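Local coordinates for beta-N-acetylhexosaminidase (Beutenbergia cavernae, PDB 5BU9), which probably hydrolyses terminal non-reducing N-acetyl-D-hexosamine residues in N-acetyl-beta-D-hexosaminides, as a member of glycoside hydrolase family 3, at residues 130-135 / 169-174; 152-157 / 183-188. All coordinates share one frame; numbering follows the deposited sequence.

Contact 1 of 2, residues 130-135 / 169-174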
loop_
_atom_site.group_PDB
_atom_site.type_symbol
_atom_site.label_atom_id
_atom_site.label_comp_id
_atom_site.label_asym_id
_atom_site.label_seq_id
_atom_site.Cartn_x
_atom_site.Cartn_y
_atom_site.Cartn_z
ATOM N N LEU A 130 3.723 1.440 -4.443
ATOM C CA LEU A 130 2.498 1.891 -3.773
ATOM C C LEU A 130 1.951 3.113 -4.533
ATOM O O LEU A 130 2.060 4.276 -4.099
ATOM C CB LEU A 130 2.751 2.196 -2.278
ATOM C CG LEU A 130 3.450 1.100 -1.464
ATOM C CD1 LEU A 130 3.375 1.426 0.025
ATOM C CD2 LEU A 130 2.854 -0.285 -1.723
ATOM N N ALA A 131 1.351 2.813 -5.680
ATOM C CA ALA A 131 0.840 3.800 -6.636
ATOM C C ALA A 131 0.220 2.926 -7.726
ATOM O O ALA A 131 0.584 1.775 -7.818
ATOM C CB ALA A 131 1.984 4.702 -7.186
ATOM N N PRO A 132 -0.690 3.450 -8.566
ATOM C CA PRO A 132 -1.130 4.840 -8.679
ATOM C C PRO A 132 -2.231 5.213 -7.692
ATOM O O PRO A 132 -3.011 4.369 -7.267
ATOM C CB PRO A 132 -1.657 4.906 -10.110
ATOM C CG PRO A 132 -2.270 3.499 -10.317
ATOM C CD PRO A 132 -1.372 2.571 -9.546
ATOM N N VAL A 133 -2.285 6.493 -7.354
ATOM C CA VAL A 133 -3.426 7.104 -6.671
ATOM C C VAL A 133 -4.661 7.117 -7.566
ATOM O O VAL A 133 -4.668 7.742 -8.618
ATOM C CB VAL A 133 -3.080 8.533 -6.230
ATOM C CG1 VAL A 133 -4.304 9.270 -5.794
ATOM C CG2 VAL A 133 -2.048 8.509 -5.122
HETATM N N MSE A 134 -5.720 6.443 -7.151
HETATM C CA MSE A 134 -6.959 6.493 -7.917
HETATM C C MSE A 134 -8.055 7.232 -7.161
HETATM O O MSE A 134 -9.236 7.110 -7.488
HETATM C CB MSE A 134 -7.409 5.087 -8.288
HETATM C CG MSE A 134 -6.360 4.371 -9.117
HETATM SE SE MSE A 134 -7.061 2.840 -10.080
HETATM C CE MSE A 134 -7.881 3.809 -11.571
ATOM N N ASP A 135 -7.641 7.997 -6.153
ATOM C CA ASP A 135 -8.525 8.878 -5.434
ATOM C C ASP A 135 -9.042 9.884 -6.439
ATOM O O ASP A 135 -8.307 10.276 -7.330
ATOM C CB ASP A 135 -7.796 9.611 -4.291
ATOM C CG ASP A 135 -7.326 8.683 -3.192
ATOM O OD1 ASP A 135 -8.121 7.822 -2.726
ATOM O OD2 ASP A 135 -6.149 8.837 -2.792
ATOM N N ALA A 169 -3.079 3.281 -17.142
ATOM C CA ALA A 169 -1.987 3.392 -18.086
ATOM C C ALA A 169 -0.695 3.262 -17.291
ATOM O O ALA A 169 0.196 2.504 -17.660
ATOM C CB ALA A 169 -2.047 4.696 -18.809
ATOM N N PHE A 170 -0.635 3.974 -16.164
ATOM C CA PHE A 170 0.545 3.978 -15.287
ATOM C C PHE A 170 0.810 2.549 -14.807
ATOM O O PHE A 170 1.922 2.061 -14.904
ATOM C CB PHE A 170 0.317 4.977 -14.127
ATOM C CG PHE A 170 1.401 5.013 -13.055
ATOM C CD1 PHE A 170 1.418 4.086 -12.015
ATOM C CD2 PHE A 170 2.324 6.052 -13.021
ATOM C CE1 PHE A 170 2.363 4.155 -11.008
ATOM C CE2 PHE A 170 3.266 6.126 -12.011
ATOM C CZ PHE A 170 3.289 5.167 -10.997
ATOM N N SER A 171 -0.233 1.880 -14.336
ATOM C CA SER A 171 -0.127 0.505 -13.862
ATOM C C SER A 171 0.399 -0.399 -14.971
ATOM O O SER A 171 1.305 -1.207 -14.750
ATOM C CB SER A 171 -1.498 -0.012 -13.355
ATOM O OG SER A 171 -1.887 0.601 -12.140
ATOM N N ALA A 172 -0.165 -0.255 -16.167
ATOM C CA ALA A 172 0.227 -1.099 -17.302
ATOM C C ALA A 172 1.729 -1.001 -17.635
ATOM O O ALA A 172 2.377 -2.023 -17.883
ATOM C CB ALA A 172 -0.609 -0.762 -18.513
ATOM N N GLY A 173 2.287 0.212 -17.632
ATOM C CA GLY A 173 3.705 0.389 -17.916
ATOM C C GLY A 173 4.584 -0.163 -16.802
ATOM O O GLY A 173 5.655 -0.719 -17.019
HETATM N N MSE A 174 4.093 0.008 -15.591
HETATM C CA MSE A 174 4.751 -0.471 -14.406
HETATM C C MSE A 174 4.860 -2.001 -14.504
HETATM O O MSE A 174 5.968 -2.545 -14.431
HETATM C CB MSE A 174 3.963 0.010 -13.168
HETATM C CG MSE A 174 4.768 0.145 -11.887
HETATM SE SE MSE A 174 5.977 1.667 -11.759
HETATM C CE MSE A 174 5.022 2.850 -12.954
#
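The side chains of Pro-132 and Phe-170 pass one another in opposite senses, and Pro-132 CB and Ala-131 CB approach the phenyl ring obliquely. The nearest approach is 3.7 Å, from Pro-132 CB to Phe-170 CD1. With CG anti to the backbone N (chi1 175°), Phe-170 sends its ring from the helix toward the loop. There CE1 and CZ continue past the proline to the methyl of Ala-131, whose CB lies 3.9 Å from Phe-170 CE1. The peptide bond between Ala-131 and Pro-132 is cis, and CB of both residues comes to the same side of the phenyl ring. On the other side of the ring plane, CE of Met-174, a selenomethionine one turn further along the helix, sits over a face, 3.5 Å above it and offset toward the rim. The phenyl group is thus packed between the carbons of Pro-132 and Ala-131 and the Met-174 methyl. Beside it Ser-171 brings OG to 3.3 Å from Pro-132 CD, a packing contact, while the hydroxyl is satisfied by Thr-181 OG1. All four touching residues are buried. In the TIM barrel the contact lays the loop that follows strand 128-129 against helix 160-176; Pro-132 also touches Thr-181 of the next parallel strand, 180-186, and the helix turns another flank, at Ala-169, Ala-172 and Met-174, to helix 107-123.

Contact 2 of 2, residues 152-157 / 183-188; sequences FHREFG and IKHFPG. With GOL (glycerol), chain C.
The backbone turns a corner at His-185, with a cis peptide bond between Lys-184 and His-185, and faces the loop that carries Arg-154. Three nitrogen-bearing side chains converge there on one hydroxyl of a glycerol. His-185 comes edge-on, NE2 2.6 Å from glycerol O3 in a nearly straight bond (165°) in which either partner could be the donor. Arg-154 NH2 donates to the same O3 over 3.1 Å, less straight at 137°. Lys-184 NZ gives a third bond to O3 and one to glycerol O2, at 3.2 Å. The guanidinium and imidazole planes stand almost perpendicular, 88° apart, and Arg-154 NH2 lies in the plane of the imidazole, 3.8 Å from His-185 CE1. Lys-184 runs extended beyond CG, which rests 3.7 Å above the centre of the His-185 ring, so that the lysine passes along one face of the imidazole. Behind the ring, His-185 ND1 is hydrogen-bonded to Asp-135 OD2, which fixes its rotation. Replacing His-185 by an alanine is likely to leave Asp-135 OD2 without that partner, deprive glycerol O3 of its shortest bond and let the Lys-184 chain shift where the ring had backed it. Glu-81 OE2 forms salt bridges with both Lys-184 NZ and Arg-154 NH2, and Leu-130 O also takes a bond from Lys-184 NZ. The glycerol, probably from the crystallisation liquor, is further bonded to Asp-79 and Asp-268. Lys-184 and Arg-154, balanced by Glu-81, and His-185 converging on a single hydroxyl are consistent with a sugar-binding pocket, as in family 3 enzymes carrying the Lys-His-Phe-Pro-Gly sequence.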
loop_
_atom_site.group_PDB
_atom_site.type_symbol
_atom_site.label_atom_id
_atom_site.label_comp_id
_atom_site.label_asym_id
_atom_site.label_seq_id
_atom_site.Cartn_x
_atom_site.Cartn_y
_atom_site.Cartn_z
ATOM N N PHE A 152 -1.287 18.256 -2.768
ATOM C CA PHE A 152 0.012 17.812 -3.244
ATOM C C PHE A 152 0.013 17.417 -4.715
ATOM O O PHE A 152 1.005 16.877 -5.203
ATOM C CB PHE A 152 0.487 16.613 -2.413
ATOM C CG PHE A 152 0.922 16.965 -1.012
ATOM C CD1 PHE A 152 2.079 17.728 -0.795
ATOM C CD2 PHE A 152 0.191 16.512 0.091
ATOM C CE1 PHE A 152 2.494 18.035 0.492
ATOM C CE2 PHE A 152 0.588 16.818 1.389
ATOM C CZ PHE A 152 1.754 17.585 1.597
ATOM N N HIS A 153 -1.103 17.652 -5.404
ATOM C CA HIS A 153 -1.233 17.319 -6.836
ATOM C C HIS A 153 -1.012 15.825 -7.110
ATOM O O HIS A 153 -0.420 15.469 -8.128
ATOM C CB HIS A 153 -0.259 18.148 -7.683
ATOM C CG HIS A 153 -0.247 19.604 -7.329
ATOM N ND1 HIS A 153 -1.397 20.363 -7.276
ATOM C CD2 HIS A 153 0.764 20.429 -6.964
ATOM C CE1 HIS A 153 -1.093 21.593 -6.903
ATOM N NE2 HIS A 153 0.213 21.661 -6.709
ATOM N N ARG A 154 -1.498 14.964 -6.207
ATOM C CA ARG A 154 -1.309 13.516 -6.343
ATOM C C ARG A 154 -2.450 12.818 -7.062
ATOM O O ARG A 154 -2.370 11.616 -7.289
ATOM C CB ARG A 154 -1.125 12.875 -4.984
ATOM C CG ARG A 154 0.091 13.386 -4.260
ATOM C CD ARG A 154 -0.015 12.958 -2.794
ATOM N NE ARG A 154 0.093 11.508 -2.596
ATOM C CZ ARG A 154 -0.183 10.887 -1.444
ATOM N NH1 ARG A 154 -0.608 11.579 -0.397
ATOM N NH2 ARG A 154 -0.059 9.572 -1.336
ATOM N N GLU A 155 -3.484 13.579 -7.425
ATOM C CA GLU A 155 -4.640 13.074 -8.166
ATOM C C GLU A 155 -4.332 13.167 -9.663
ATOM O O GLU A 155 -3.584 14.042 -10.083
ATOM C CB GLU A 155 -5.937 13.865 -7.835
ATOM C CG GLU A 155 -6.096 15.268 -8.561
ATOM C CD GLU A 155 -5.351 16.396 -7.845
ATOM O OE1 GLU A 155 -4.565 16.102 -6.924
ATOM O OE2 GLU A 155 -5.529 17.576 -8.201
ATOM N N PHE A 156 -4.906 12.258 -10.451
ATOM C CA PHE A 156 -4.749 12.282 -11.907
ATOM C C PHE A 156 -5.781 13.216 -12.542
ATOM O O PHE A 156 -5.613 13.650 -13.669
ATOM C CB PHE A 156 -4.881 10.877 -12.499
ATOM C CG PHE A 156 -3.647 10.008 -12.339
ATOM C CD1 PHE A 156 -2.554 10.158 -13.191
ATOM C CD2 PHE A 156 -3.603 9.010 -11.365
ATOM C CE1 PHE A 156 -1.429 9.352 -13.068
ATOM C CE2 PHE A 156 -2.481 8.200 -11.226
ATOM C CZ PHE A 156 -1.389 8.370 -12.082
ATOM N N GLY A 157 -6.833 13.541 -11.802
ATOM C CA GLY A 157 -7.938 14.324 -12.336
ATOM C C GLY A 157 -9.162 14.308 -11.409
ATOM O O GLY A 157 -9.058 13.942 -10.243
ATOM N N ILE A 183 -3.298 0.138 -6.082
ATOM C CA ILE A 183 -4.140 1.327 -6.276
ATOM C C ILE A 183 -4.575 1.824 -4.890
ATOM O O ILE A 183 -4.830 1.020 -3.988
ATOM C CB ILE A 183 -5.331 1.038 -7.229
ATOM C CG1 ILE A 183 -6.188 -0.107 -6.723
ATOM C CG2 ILE A 183 -4.820 0.672 -8.621
ATOM C CD1 ILE A 183 -7.466 -0.224 -7.499
ATOM N N LYS A 184 -4.593 3.137 -4.690
ATOM C CA LYS A 184 -4.821 3.701 -3.346
ATOM C C LYS A 184 -5.598 5.034 -3.462
ATOM O O LYS A 184 -5.559 5.653 -4.529
ATOM C CB LYS A 184 -3.480 3.878 -2.648
ATOM C CG LYS A 184 -2.538 4.909 -3.285
ATOM C CD LYS A 184 -1.196 4.831 -2.570
ATOM C CE LYS A 184 -0.314 6.011 -2.884
ATOM N NZ LYS A 184 1.071 5.891 -2.269
ATOM N N HIS A 185 -6.335 5.472 -2.438
ATOM C CA HIS A 185 -6.567 4.786 -1.167
ATOM C C HIS A 185 -8.057 4.517 -0.998
ATOM O O HIS A 185 -8.830 5.441 -0.774
ATOM C CB HIS A 185 -6.093 5.644 0.033
ATOM C CG HIS A 185 -4.773 6.319 -0.164
ATOM N ND1 HIS A 185 -4.584 7.338 -1.073
ATOM C CD2 HIS A 185 -3.582 6.150 0.467
ATOM C CE1 HIS A 185 -3.331 7.756 -1.006
ATOM N NE2 HIS A 185 -2.701 7.059 -0.072
ATOM N N PHE A 186 -8.452 3.257 -1.072
ATOM C CA PHE A 186 -9.857 2.878 -1.095
ATOM C C PHE A 186 -10.523 3.171 0.254
ATOM O O PHE A 186 -9.961 2.861 1.304
ATOM C CB PHE A 186 -9.976 1.390 -1.450
ATOM C CG PHE A 186 -11.357 0.949 -1.700
ATOM C CD1 PHE A 186 -11.877 0.989 -2.978
ATOM C CD2 PHE A 186 -12.146 0.488 -0.669
ATOM C CE1 PHE A 186 -13.164 0.572 -3.245
ATOM C CE2 PHE A 186 -13.472 0.063 -0.926
ATOM C CZ PHE A 186 -13.969 0.114 -2.211
ATOM N N PRO A 187 -11.732 3.742 0.242
ATOM C CA PRO A 187 -12.608 4.021 -0.919
ATOM C C PRO A 187 -12.442 5.401 -1.567
ATOM O O PRO A 187 -13.246 5.772 -2.440
ATOM C CB PRO A 187 -14.022 3.894 -0.316
ATOM C CG PRO A 187 -13.839 4.385 1.123
ATOM C CD PRO A 187 -12.422 3.935 1.535
ATOM N N GLY A 188 -11.406 6.133 -1.187
ATOM C CA GLY A 188 -11.124 7.430 -1.782
ATOM C C GLY A 188 -10.754 8.488 -0.751
ATOM O O GLY A 188 -11.512 8.780 0.163
HETATM C C1 GOL C . 2.432 5.692 2.799
HETATM O O1 GOL C . 1.755 6.382 3.844
HETATM C C2 GOL C . 1.710 5.907 1.456
HETATM O O2 GOL C . 1.616 4.708 0.694
HETATM C C3 GOL C . 0.342 6.567 1.658
HETATM O O3 GOL C . -0.136 7.009 0.414
#

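How the contacts relate
From the N terminus the chain leaves strand 128-129 through 130-135, wanders through a long loop that includes 152-157, enters helix 160-176, where 169-174 closes contact 1, and returns along strand 180-186 to 183-188, closing contact 2. The segments alternate, so the two closures cross. Together they span one beta-alpha-beta unit of the barrel: contact 1 ties the first loop to the helix, contact 2 the later loop to residues 183-188 on the following strand. Their centres are 10 Å apart, and they meet directly through the probable backbone bond from Met-134 N to Lys-184 O, 2.7 Å, and through packing of Phe-156 against Val-133 O.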